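Long-range contacts in chitooligosaccharide oxidase (Gibberella zeae, PDB 6Y0R), which oxidises the C1 hydroxyl of chitooligosaccharides to the lactone, using a bicovalently bound FAD and passing the electrons to molecular oxygen to give hydrogen peroxide: residues Thr51-Arg56 with Ala335-Tyr340; Ala138-Trp142 with Asp311-Val316; Gly258-Ala263 with Ile378-Tyr383; Ala457-Trp462 with Pro485-Lys489. All coordinates share one frame; numbering follows the deposited sequence.

Contact 1 (Thr51-Arg56 with Ala335-Tyr340); sequences TAYNLR and AHDNFY. With FAD (flavin-adenine dinucleotide), chain B.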
# COMPACT_ATOMS: atom_id res chain seq x y z
N THR A 51 -17.91 8.47 -0.74
CA THR A 51 -17.05 9.64 -0.47
C THR A 51 -15.61 9.14 -0.40
O THR A 51 -15.29 8.39 0.53
CB THR A 51 -17.43 10.38 0.81
OG1 THR A 51 -18.81 10.75 0.69
CG2 THR A 51 -16.58 11.62 0.98
N ALA A 52 -14.83 9.53 -1.39
CA ALA A 52 -13.42 9.08 -1.51
C ALA A 52 -12.64 9.52 -0.28
O ALA A 52 -12.91 10.59 0.30
CB ALA A 52 -12.84 9.59 -2.79
N TYR A 53 -11.70 8.69 0.14
CA TYR A 53 -10.81 9.00 1.28
C TYR A 53 -10.12 10.33 1.04
O TYR A 53 -10.10 11.22 1.90
CB TYR A 53 -9.76 7.89 1.39
CG TYR A 53 -8.66 8.22 2.35
CD1 TYR A 53 -8.92 8.30 3.70
CD2 TYR A 53 -7.36 8.42 1.92
CE1 TYR A 53 -7.92 8.62 4.60
CE2 TYR A 53 -6.35 8.74 2.81
CZ TYR A 53 -6.64 8.85 4.15
OH TYR A 53 -5.66 9.11 5.06
N ASN A 54 -9.54 10.51 -0.14
CA ASN A 54 -8.81 11.75 -0.48
C ASN A 54 -9.81 12.82 -0.95
O ASN A 54 -10.42 12.63 -1.99
CB ASN A 54 -7.73 11.55 -1.55
CG ASN A 54 -6.80 12.73 -1.70
OD1 ASN A 54 -7.04 13.82 -1.14
ND2 ASN A 54 -5.68 12.52 -2.38
N LEU A 55 -10.00 13.86 -0.15
CA LEU A 55 -10.94 14.98 -0.45
C LEU A 55 -10.49 15.73 -1.70
O LEU A 55 -11.33 16.42 -2.36
CB LEU A 55 -10.99 15.88 0.79
CG LEU A 55 -11.53 15.18 2.04
CD1 LEU A 55 -11.45 16.08 3.28
CD2 LEU A 55 -12.96 14.73 1.80
N ARG A 56 -9.23 15.59 -2.11
CA ARG A 56 -8.76 16.20 -3.38
C ARG A 56 -9.37 15.50 -4.60
O ARG A 56 -9.39 16.12 -5.69
CB ARG A 56 -7.24 16.16 -3.45
CG ARG A 56 -6.65 17.01 -4.57
CD ARG A 56 -5.16 17.00 -4.55
NE ARG A 56 -4.58 15.69 -4.94
CZ ARG A 56 -4.40 15.28 -6.18
NH1 ARG A 56 -3.83 14.11 -6.40
NH2 ARG A 56 -4.84 16.00 -7.21
N ALA A 335 -12.67 8.20 7.65
CA ALA A 335 -11.36 8.87 7.66
C ALA A 335 -11.19 9.64 6.34
O ALA A 335 -11.66 9.14 5.27
CB ALA A 335 -10.27 7.83 7.84
N HIS A 336 -10.56 10.81 6.40
CA HIS A 336 -10.26 11.63 5.21
C HIS A 336 -8.93 12.34 5.39
O HIS A 336 -8.51 12.61 6.53
CB HIS A 336 -11.39 12.64 4.91
CG HIS A 336 -12.65 12.00 4.46
ND1 HIS A 336 -12.77 11.39 3.21
CD2 HIS A 336 -13.83 11.83 5.10
CE1 HIS A 336 -13.98 10.85 3.12
NE2 HIS A 336 -14.64 11.12 4.27
N ASP A 337 -8.31 12.66 4.27
CA ASP A 337 -7.26 13.68 4.19
C ASP A 337 -7.45 14.40 2.87
O ASP A 337 -8.20 13.93 2.04
CB ASP A 337 -5.88 13.04 4.42
CG ASP A 337 -4.79 14.06 4.73
OD1 ASP A 337 -5.12 15.27 4.94
OD2 ASP A 337 -3.60 13.68 4.75
N ASN A 338 -6.74 15.50 2.69
CA ASN A 338 -6.79 16.34 1.47
C ASN A 338 -5.36 16.55 1.00
O ASN A 338 -4.65 17.35 1.59
CB ASN A 338 -7.51 17.67 1.77
CG ASN A 338 -7.83 18.47 0.53
OD1 ASN A 338 -7.50 18.11 -0.59
ND2 ASN A 338 -8.45 19.63 0.74
N PHE A 339 -4.88 15.72 0.08
CA PHE A 339 -3.42 15.60 -0.15
C PHE A 339 -3.06 15.16 -1.55
O PHE A 339 -3.90 14.75 -2.36
CB PHE A 339 -2.86 14.64 0.89
CG PHE A 339 -3.28 13.22 0.66
CD1 PHE A 339 -4.52 12.76 1.04
CD2 PHE A 339 -2.39 12.31 0.08
CE1 PHE A 339 -4.90 11.43 0.89
CE2 PHE A 339 -2.77 10.97 -0.05
CZ PHE A 339 -4.03 10.55 0.31
N TYR A 340 -1.79 15.32 -1.84
CA TYR A 340 -1.10 14.77 -3.01
C TYR A 340 0.13 14.00 -2.51
O TYR A 340 0.71 14.35 -1.50
CB TYR A 340 -0.70 15.89 -3.96
CG TYR A 340 0.16 15.43 -5.11
CD1 TYR A 340 -0.29 14.47 -6.01
CD2 TYR A 340 1.45 15.90 -5.25
CE1 TYR A 340 0.52 14.02 -7.03
CE2 TYR A 340 2.25 15.48 -6.29
CZ TYR A 340 1.81 14.51 -7.17
OH TYR A 340 2.62 14.10 -8.19
PA FAD B . -9.11 0.89 -2.12
O1A FAD B . -9.16 2.31 -2.50
O2A FAD B . -10.34 0.19 -1.70
O5B FAD B . -8.46 0.02 -3.28
C5B FAD B . -7.12 0.25 -3.74
C4B FAD B . -6.96 -0.36 -5.12
O4B FAD B . -7.12 -1.80 -5.04
C3B FAD B . -7.96 0.07 -6.21
O3B FAD B . -7.38 -0.06 -7.52
C2B FAD B . -9.07 -0.96 -6.05
O2B FAD B . -9.93 -1.09 -7.18
C1B FAD B . -8.27 -2.20 -5.77
N9A FAD B . -8.97 -3.22 -5.01
C8A FAD B . -9.36 -3.12 -3.70
N7A FAD B . -9.98 -4.21 -3.27
C5A FAD B . -10.01 -5.05 -4.37
C6A FAD B . -10.54 -6.34 -4.57
N6A FAD B . -11.12 -7.02 -3.57
N1A FAD B . -10.43 -6.91 -5.80
C2A FAD B . -9.85 -6.17 -6.77
N3A FAD B . -9.30 -4.96 -6.70
C4A FAD B . -9.41 -4.44 -5.46
N1 FAD B . 0.64 1.22 2.44
C2 FAD B . 1.65 0.45 2.87
O2 FAD B . 2.21 -0.39 2.08
N3 FAD B . 2.06 0.54 4.17
C4 FAD B . 1.50 1.41 5.09
O4 FAD B . 1.91 1.44 6.27
C4X FAD B . 0.42 2.22 4.67
N5 FAD B . -0.19 3.02 5.55
C5X FAD B . -1.32 3.69 5.13
C6 FAD B . -2.03 4.49 6.07
C7 FAD B . -3.15 5.20 5.68
C7M FAD B . -3.89 6.08 6.67
C8 FAD B . -3.65 5.07 4.32
C8M FAD B . -4.94 5.72 3.85
C9 FAD B . -2.91 4.31 3.40
C9A FAD B . -1.75 3.62 3.78
N10 FAD B . -1.04 2.83 2.86
C10 FAD B . 0.05 2.06 3.28
C1' FAD B . -1.43 2.75 1.45
C2' FAD B . -2.37 1.56 1.20
O2' FAD B . -1.63 0.34 1.18
C3' FAD B . -3.05 1.79 -0.12
O3' FAD B . -3.79 3.02 0.01
C4' FAD B . -3.96 0.61 -0.45
O4' FAD B . -4.13 0.45 -1.87
C5' FAD B . -5.30 0.81 0.21
O5' FAD B . -6.12 -0.36 0.09
P FAD B . -7.68 -0.18 0.29
O1P FAD B . -8.33 -1.50 0.15
O2P FAD B . -7.99 0.61 1.51
O3P FAD B . -8.03 0.82 -0.93

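Contact 2 (Ala138-Trp142 with Asp311-Val316); sequences ATELW and DWMGLV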
# COMPACT_ATOMS: atom_id res chain seq x y z
N ALA A 138 -5.53 -7.64 12.18
CA ALA A 138 -4.52 -7.83 13.24
C ALA A 138 -5.24 -8.25 14.54
O ALA A 138 -4.79 -9.22 15.20
CB ALA A 138 -3.71 -6.60 13.47
N THR A 139 -6.36 -7.60 14.85
CA THR A 139 -7.11 -7.89 16.11
C THR A 139 -7.58 -9.34 16.08
O THR A 139 -7.42 -10.10 17.08
CB THR A 139 -8.26 -6.90 16.29
OG1 THR A 139 -7.67 -5.60 16.42
CG2 THR A 139 -9.09 -7.19 17.52
N GLU A 140 -8.20 -9.76 14.98
CA GLU A 140 -8.78 -11.13 14.86
C GLU A 140 -7.69 -12.18 14.86
O GLU A 140 -7.85 -13.19 15.53
CB GLU A 140 -9.65 -11.27 13.61
CG GLU A 140 -10.98 -10.56 13.75
CD GLU A 140 -11.95 -11.20 14.74
OE1 GLU A 140 -11.74 -12.36 15.08
OE2 GLU A 140 -12.92 -10.52 15.15
N LEU A 141 -6.59 -12.00 14.14
CA LEU A 141 -5.55 -13.04 14.11
C LEU A 141 -4.91 -13.14 15.50
O LEU A 141 -4.53 -14.24 15.90
CB LEU A 141 -4.53 -12.75 13.02
CG LEU A 141 -5.06 -12.83 11.60
CD1 LEU A 141 -3.92 -12.54 10.63
CD2 LEU A 141 -5.70 -14.20 11.29
N TRP A 142 -4.70 -12.01 16.14
CA TRP A 142 -4.10 -11.97 17.50
C TRP A 142 -5.03 -12.71 18.46
O TRP A 142 -4.56 -13.60 19.19
CB TRP A 142 -3.89 -10.52 17.92
CG TRP A 142 -3.42 -10.37 19.34
CD1 TRP A 142 -4.17 -9.90 20.36
CD2 TRP A 142 -2.09 -10.57 19.85
NE1 TRP A 142 -3.42 -9.82 21.49
CE2 TRP A 142 -2.13 -10.20 21.21
CE3 TRP A 142 -0.89 -11.02 19.32
CZ2 TRP A 142 -1.02 -10.34 22.03
CZ3 TRP A 142 0.22 -11.13 20.13
CH2 TRP A 142 0.16 -10.76 21.47
N ASP A 311 4.13 -6.33 22.81
CA ASP A 311 3.75 -7.50 22.00
C ASP A 311 3.18 -6.99 20.69
O ASP A 311 3.04 -5.77 20.49
CB ASP A 311 2.83 -8.45 22.79
CG ASP A 311 1.48 -7.87 23.14
OD1 ASP A 311 0.94 -7.04 22.35
OD2 ASP A 311 0.97 -8.28 24.21
N TRP A 312 2.92 -7.90 19.79
CA TRP A 312 2.46 -7.55 18.43
C TRP A 312 1.25 -6.62 18.47
O TRP A 312 1.19 -5.60 17.76
CB TRP A 312 2.17 -8.85 17.68
CG TRP A 312 1.62 -8.59 16.33
CD1 TRP A 312 0.35 -8.77 15.87
CD2 TRP A 312 2.35 -8.00 15.25
NE1 TRP A 312 0.25 -8.35 14.57
CE2 TRP A 312 1.47 -7.91 14.15
CE3 TRP A 312 3.67 -7.54 15.12
CZ2 TRP A 312 1.86 -7.40 12.92
CZ3 TRP A 312 4.06 -7.08 13.90
CH2 TRP A 312 3.17 -7.00 12.82
N MET A 313 0.21 -6.94 19.25
CA MET A 313 -1.00 -6.11 19.26
C MET A 313 -0.68 -4.73 19.85
O MET A 313 -1.24 -3.74 19.38
CB MET A 313 -2.12 -6.82 20.03
CG MET A 313 -3.45 -6.26 19.79
SD MET A 313 -4.05 -6.58 18.10
CE MET A 313 -4.38 -4.87 17.67
N GLY A 314 0.23 -4.66 20.82
CA GLY A 314 0.78 -3.40 21.37
C GLY A 314 1.50 -2.55 20.31
O GLY A 314 1.33 -1.32 20.30
N LEU A 315 2.24 -3.22 19.44
CA LEU A 315 2.97 -2.56 18.34
C LEU A 315 1.93 -2.01 17.36
O LEU A 315 2.06 -0.84 16.96
CB LEU A 315 3.92 -3.61 17.74
CG LEU A 315 5.00 -3.16 16.76
CD1 LEU A 315 4.40 -2.74 15.46
CD2 LEU A 315 5.95 -2.16 17.34
N VAL A 316 0.95 -2.82 16.93
CA VAL A 316 -0.13 -2.37 16.02
C VAL A 316 -0.85 -1.16 16.62
O VAL A 316 -1.14 -0.18 15.92
CB VAL A 316 -1.12 -3.51 15.75
CG1 VAL A 316 -2.38 -3.04 15.03
CG2 VAL A 316 -0.43 -4.65 15.04
O HOH W 1 -2.25 -10.05 14.28

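Contact 3 (Gly258-Ala263 with Ile378-Tyr383); sequences GKGMPA and ITGGTY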
# COMPACT_ATOMS: atom_id res chain seq x y z
N GLY A 258 21.60 -0.23 6.62
CA GLY A 258 20.44 -1.01 6.18
C GLY A 258 20.83 -2.17 5.30
O GLY A 258 20.19 -3.24 5.43
N LYS A 259 21.83 -2.01 4.45
CA LYS A 259 22.25 -3.10 3.52
C LYS A 259 22.63 -4.35 4.31
O LYS A 259 22.30 -5.47 3.88
CB LYS A 259 23.45 -2.71 2.66
CG LYS A 259 23.21 -1.61 1.66
CD LYS A 259 24.45 -1.46 0.79
CE LYS A 259 24.29 -0.57 -0.42
NZ LYS A 259 25.60 -0.09 -0.90
N GLY A 260 23.32 -4.19 5.43
CA GLY A 260 23.83 -5.38 6.13
C GLY A 260 23.02 -5.78 7.36
O GLY A 260 23.32 -6.83 7.95
N MET A 261 22.02 -5.01 7.75
CA MET A 261 21.42 -5.19 9.09
C MET A 261 20.54 -6.44 9.07
O MET A 261 19.94 -6.86 8.08
CB MET A 261 20.62 -3.97 9.52
CG MET A 261 19.29 -3.84 8.81
SD MET A 261 18.64 -2.15 9.21
CE MET A 261 17.14 -2.13 8.23
N PRO A 262 20.38 -7.10 10.24
CA PRO A 262 19.56 -8.31 10.31
C PRO A 262 18.10 -8.07 9.92
O PRO A 262 17.60 -6.94 10.05
CB PRO A 262 19.63 -8.75 11.78
CG PRO A 262 20.88 -8.06 12.31
CD PRO A 262 20.98 -6.76 11.53
N ALA A 263 17.46 -9.16 9.49
CA ALA A 263 16.06 -9.19 9.03
C ALA A 263 15.12 -8.69 10.15
O ALA A 263 14.03 -8.21 9.82
CB ALA A 263 15.68 -10.59 8.59
N ILE A 378 14.01 1.47 4.37
CA ILE A 378 14.94 0.43 3.86
C ILE A 378 14.10 -0.81 3.57
O ILE A 378 13.53 -1.40 4.53
CB ILE A 378 16.08 0.14 4.88
CG1 ILE A 378 16.86 1.41 5.19
CG2 ILE A 378 16.95 -0.96 4.29
CD1 ILE A 378 17.50 1.44 6.55
N THR A 379 13.83 -1.11 2.30
CA THR A 379 13.09 -2.33 1.92
C THR A 379 14.05 -3.50 1.69
O THR A 379 13.59 -4.62 1.81
CB THR A 379 12.26 -2.13 0.64
OG1 THR A 379 13.11 -1.86 -0.47
CG2 THR A 379 11.28 -1.00 0.80
N GLY A 380 15.29 -3.23 1.28
CA GLY A 380 16.21 -4.30 0.83
C GLY A 380 17.31 -4.61 1.83
O GLY A 380 17.15 -4.43 3.07
N GLY A 381 18.43 -5.08 1.28
CA GLY A 381 19.61 -5.51 2.03
C GLY A 381 19.72 -7.02 1.98
O GLY A 381 18.75 -7.71 1.64
N THR A 382 20.91 -7.50 2.32
CA THR A 382 21.26 -8.93 2.24
C THR A 382 20.16 -9.81 2.83
O THR A 382 19.80 -10.83 2.17
CB THR A 382 22.57 -9.15 2.99
OG1 THR A 382 23.55 -8.27 2.44
CG2 THR A 382 23.02 -10.59 2.87
N TYR A 383 19.67 -9.50 4.03
CA TYR A 383 18.75 -10.38 4.79
C TYR A 383 17.27 -10.04 4.61
O TYR A 383 16.45 -10.74 5.18
CB TYR A 383 19.15 -10.41 6.27
CG TYR A 383 20.54 -10.96 6.45
CD1 TYR A 383 20.82 -12.28 6.19
CD2 TYR A 383 21.57 -10.14 6.81
CE1 TYR A 383 22.11 -12.76 6.31
CE2 TYR A 383 22.86 -10.60 6.98
CZ TYR A 383 23.14 -11.93 6.69
OH TYR A 383 24.44 -12.41 6.82
O HOH W 2 20.56 -7.05 5.42

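Contact 4 (Ala457-Trp462 with Pro485-Lys489); sequences ATEMYW and PQSIK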
# COMPACT_ATOMS: atom_id res chain seq x y z
N ALA A 457 3.10 5.54 -15.94
CA ALA A 457 2.70 5.07 -14.59
C ALA A 457 2.80 3.55 -14.58
O ALA A 457 3.35 2.95 -13.65
CB ALA A 457 1.32 5.55 -14.26
N THR A 458 2.26 2.90 -15.60
CA THR A 458 2.28 1.43 -15.67
C THR A 458 3.74 0.92 -15.63
O THR A 458 4.11 -0.06 -14.88
CB THR A 458 1.37 1.06 -16.87
OG1 THR A 458 0.18 1.86 -17.04
CG2 THR A 458 0.88 -0.34 -16.80
N GLU A 459 4.66 1.58 -16.34
CA GLU A 459 6.07 1.20 -16.30
C GLU A 459 6.68 1.49 -14.92
O GLU A 459 7.52 0.69 -14.45
CB GLU A 459 6.81 1.89 -17.46
CG GLU A 459 8.30 1.80 -17.34
CD GLU A 459 8.94 3.06 -16.74
OE1 GLU A 459 8.78 4.19 -17.35
OE2 GLU A 459 9.58 2.94 -15.67
N MET A 460 6.33 2.62 -14.28
CA MET A 460 6.86 2.95 -12.93
C MET A 460 6.42 1.88 -11.92
O MET A 460 7.23 1.44 -11.07
CB MET A 460 6.36 4.31 -12.46
CG MET A 460 6.83 5.48 -13.25
SD MET A 460 8.49 5.86 -12.76
CE MET A 460 8.74 7.31 -13.82
N TYR A 461 5.14 1.48 -11.99
CA TYR A 461 4.61 0.55 -10.96
C TYR A 461 5.08 -0.89 -11.17
O TYR A 461 5.35 -1.55 -10.14
CB TYR A 461 3.09 0.59 -10.89
CG TYR A 461 2.47 1.92 -10.56
CD1 TYR A 461 3.08 2.79 -9.68
CD2 TYR A 461 1.33 2.34 -11.22
CE1 TYR A 461 2.52 4.03 -9.38
CE2 TYR A 461 0.74 3.56 -10.92
CZ TYR A 461 1.35 4.41 -10.02
OH TYR A 461 0.84 5.66 -9.76
N TRP A 462 5.16 -1.36 -12.41
CA TRP A 462 5.35 -2.81 -12.70
C TRP A 462 6.60 -3.08 -13.55
O TRP A 462 6.92 -4.27 -13.72
CB TRP A 462 4.08 -3.43 -13.27
CG TRP A 462 2.93 -3.36 -12.32
CD1 TRP A 462 2.82 -4.01 -11.11
CD2 TRP A 462 1.78 -2.51 -12.42
NE1 TRP A 462 1.64 -3.66 -10.51
CE2 TRP A 462 1.00 -2.71 -11.26
CE3 TRP A 462 1.32 -1.62 -13.39
CZ2 TRP A 462 -0.23 -2.09 -11.08
CZ3 TRP A 462 0.13 -0.95 -13.17
CH2 TRP A 462 -0.63 -1.18 -12.03
N PRO A 485 -7.01 4.88 -15.08
CA PRO A 485 -6.09 5.51 -16.01
C PRO A 485 -4.66 4.93 -15.99
O PRO A 485 -3.96 5.11 -17.01
CB PRO A 485 -6.10 6.99 -15.58
CG PRO A 485 -7.51 7.16 -14.99
CD PRO A 485 -7.74 5.85 -14.24
N GLN A 486 -4.25 4.25 -14.91
CA GLN A 486 -2.85 3.78 -14.76
C GLN A 486 -2.77 2.26 -14.81
O GLN A 486 -1.72 1.77 -14.54
CB GLN A 486 -2.21 4.31 -13.48
CG GLN A 486 -2.22 5.84 -13.44
CD GLN A 486 -1.47 6.44 -12.28
OE1 GLN A 486 -1.47 5.88 -11.18
NE2 GLN A 486 -0.98 7.66 -12.47
N SER A 487 -3.80 1.60 -15.31
CA SER A 487 -3.95 0.14 -15.22
C SER A 487 -3.39 -0.52 -16.49
O SER A 487 -2.95 0.18 -17.42
CB SER A 487 -5.37 -0.25 -14.94
OG SER A 487 -6.22 -0.03 -16.06
N ILE A 488 -3.32 -1.83 -16.46
CA ILE A 488 -2.67 -2.68 -17.49
C ILE A 488 -3.62 -2.85 -18.67
O ILE A 488 -4.74 -3.29 -18.47
CB ILE A 488 -2.29 -4.05 -16.88
CG1 ILE A 488 -1.16 -3.87 -15.86
CG2 ILE A 488 -1.93 -5.05 -17.98
CD1 ILE A 488 0.20 -3.58 -16.42
N LYS A 489 -3.20 -2.69 -19.79
CA LYS A 489 -4.05 -2.84 -21.00
C LYS A 489 -3.87 -4.24 -21.57
O LYS A 489 -2.76 -4.78 -21.61
CB LYS A 489 -3.76 -1.74 -22.02
CG LYS A 489 -4.16 -0.34 -21.57
CD LYS A 489 -3.83 0.72 -22.62
CE LYS A 489 -4.22 2.12 -22.24
NZ LYS A 489 -3.84 3.09 -23.30
O HOH W 3 -2.16 3.63 -18.53

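Contact 1 (Thr51-Arg56 with Ala335-Tyr340)
Asn54 and Asp337 form a single backbone bridge, their CA atoms 5.3 Å apart, where the loop 51-56 runs beside the start of strand 338-346. Leu55 N donates to Asp337 O at 2.8 Å, and Asp337 N gives a longer bond to Tyr53 O. His336 ND1 reaches that same Tyr53 O from the opposite face of its plane, at 3.0 Å. The Asn54 amide extends the pairing: OD1 accepts from Phe339 N (3.1 Å) and, closing an Asx turn, from Arg56 N, while ND2 donates to Phe339 O at 2.9 Å and also to Tyr96 O. With its CG anti to the backbone N (chi1 -168°), this amide lies stacked on the Phe339 ring, planes 9° apart. Arg56 NE meets Phe339 O in the guanidinium plane at 2.8 Å, approaching the carbonyl from the face opposite Asn54 ND2. Tyr53 and Phe339 meet rim to rim, and Tyr53 CE2 lies 3.5 Å from C8M of FAD. Tyr53 also meets His94, probably one of the two covalent links to the flavin. The bonds at both ends of the Asn54 amide should fix its rotation, and those to Tyr53 O probably help to hold the loop beside the flavin.

Contact 2 (Ala138-Trp142 with Asp311-Val316)
Aromatic contacts dominate, centred on Trp142 and Met313. Met313 CB sits over the five-membered ring of Trp142, 3.5 Å from its centroid and 7° off the normal, a CH-pi contact. The sulfur adds a Met-aromatic contact from an oblique position, SD lying 4.4 Å from the same centroid. Bends at chi2 and chi3 of Met313 turn the chain back along helix 134-145, bringing CE to 3.6 Å from Thr139 OG1, itself bonded to Gly135 O. The six-membered ring of Trp142 reaches the start of the other helix: CH2 approaches Asp311 CG at 3.6 Å, with ring and carboxylate planes 46° apart, and CZ3 touches Trp312 CB, the two tryptophan side chains running past one another in opposing senses.

Asp311 is the N-cap of helix 312-320, its OD1 accepting from Gly314 N at 2.9 Å, which holds the carboxylate that Trp142 meets. Away from the rings, Ala138 CB meets both methyls of Val316 at 4.1 Å. The polar link between the segments is a water that donates to Ala138 O and accepts a weak bond from Trp312 NE1.

The two helical segments run antiparallel, at 172°, with axes 10.4 Å apart. Ala229, in the loop ahead of strand 233-239, touches both tryptophans; Leu315 packs on Ile233 and Tyr235 of that strand, and Leu141 faces Val118 of strand 118-120, so the pair joins the FAD-binding region to the seven-stranded sheet.

Contact 3 (Gly258-Ala263 with Ile378-Tyr383)
Ile378, closing strand 371-378, meets the last turn of helix 247-260: its CD1 lies 3.8 Å from Gly258 CA, an approach the glycine's missing side chain allows. The same CD1 meets Met261 CE tip to tip at 4.0 Å. The CB of Met261 points away from the strand, but with CG between the backbone N and the carbonyl carbon (chi1 75°) the extended chain beyond it carries CE back to the isoleucine. Two residues on, the carbonyl of Gly380 is bound by Arg173 of helix 172-175. Gly381 then brings the backbones together, CA to CA 3.9 Å from Lys259, with its CA 3.3 Å from Lys259 O; its positive phi (108°) and lack of a side chain let the chains come this close. Strand 371-378 belongs to the seven-stranded antiparallel sheet and pairs there with strand 265-272, which follows helix 247-260, so the loop after the one strand meets the link from the helix into the other. Lys259 O accepts from Thr382 N at 2.9 Å and, weakly, from Thr382 OG1. A water joins the segments, donating to Lys259 O and Met261 O (2.7 Å) and accepting from Tyr383 N. Tyr383 turns the edge of its ring to the chain, with Gly260 O in the ring plane 3.9 Å from CD2, while Thr382 CG2 lies over the centre of one face. Tyr383 O meets Ala263 CB at 3.5 Å.

Contact 4 (Ala457-Trp462 with Pro485-Lys489)
Tyr461 and Gln486 cross with ring and amide planes 61° apart, and the phenol OH donates to Gln486 OE1 at 2.7 Å, from above the carbonyl plane (37° out of it) rather than along a lone pair. OE1 lies at the ring edge, also 3.2 Å from CE2. The glutamine reaches this point extended beyond CG, after CG has been set anti to its carbonyl carbon (chi1 -59°), and its aliphatic run and amide carbon pass over Ala457, whose CB is 3.5 Å from CD. Asp449 grips both partners from the neighbouring loop: its O accepts from Gln486 NE2 and its N donates to Tyr461 OH, which should hinder a flip of the amide.

Both segments belong to the berberine-like C-terminal region, in which helix 454-462 is covered by the chain returning after helix 466-476; the side chain of Ser487 is about 8 Å from the FAD.

Trp462 turns its indole edge to the returning backbone, with Gln486 O in the ring plane 3.6 Å from CZ3, while Tyr461 CB sits over one face. Ile488 crosses this ring obliquely, CD1 lying 3.8 Å from CE3, and the same methyl also touches Thr458 CG2. Ile488 also rests on Leu469, which Trp462 touches too. Thr458 OG1 lies 3.1 Å from Gln486 O, with Asn454 O as another weak acceptor within reach; a water that donates to Pro485 O lies beside the same hydroxyl.

Contact 4 is the buried one, all its touching residues lying inside the protein, whereas contacts 1 to 3 are partly buried and contact 3 has the most exposed residues. Hydrogen bonding is densest in contact 1, where a loop lies beside a strand end; contact 2 pairs helices through aromatic and sulfur packing with only a water between polar atoms; contact 3 closes a loop on a helix end through one direct backbone bond, a weak hydroxyl bond and a water, with glycines at the closest point. Contacts 1 and 3 draw on the same seven-stranded sheet, through strands 338-346 and 371-378, while contact 2 reaches helix 312-320 just after its strand 305-310. Asp449 ties contact 1 to contact 4.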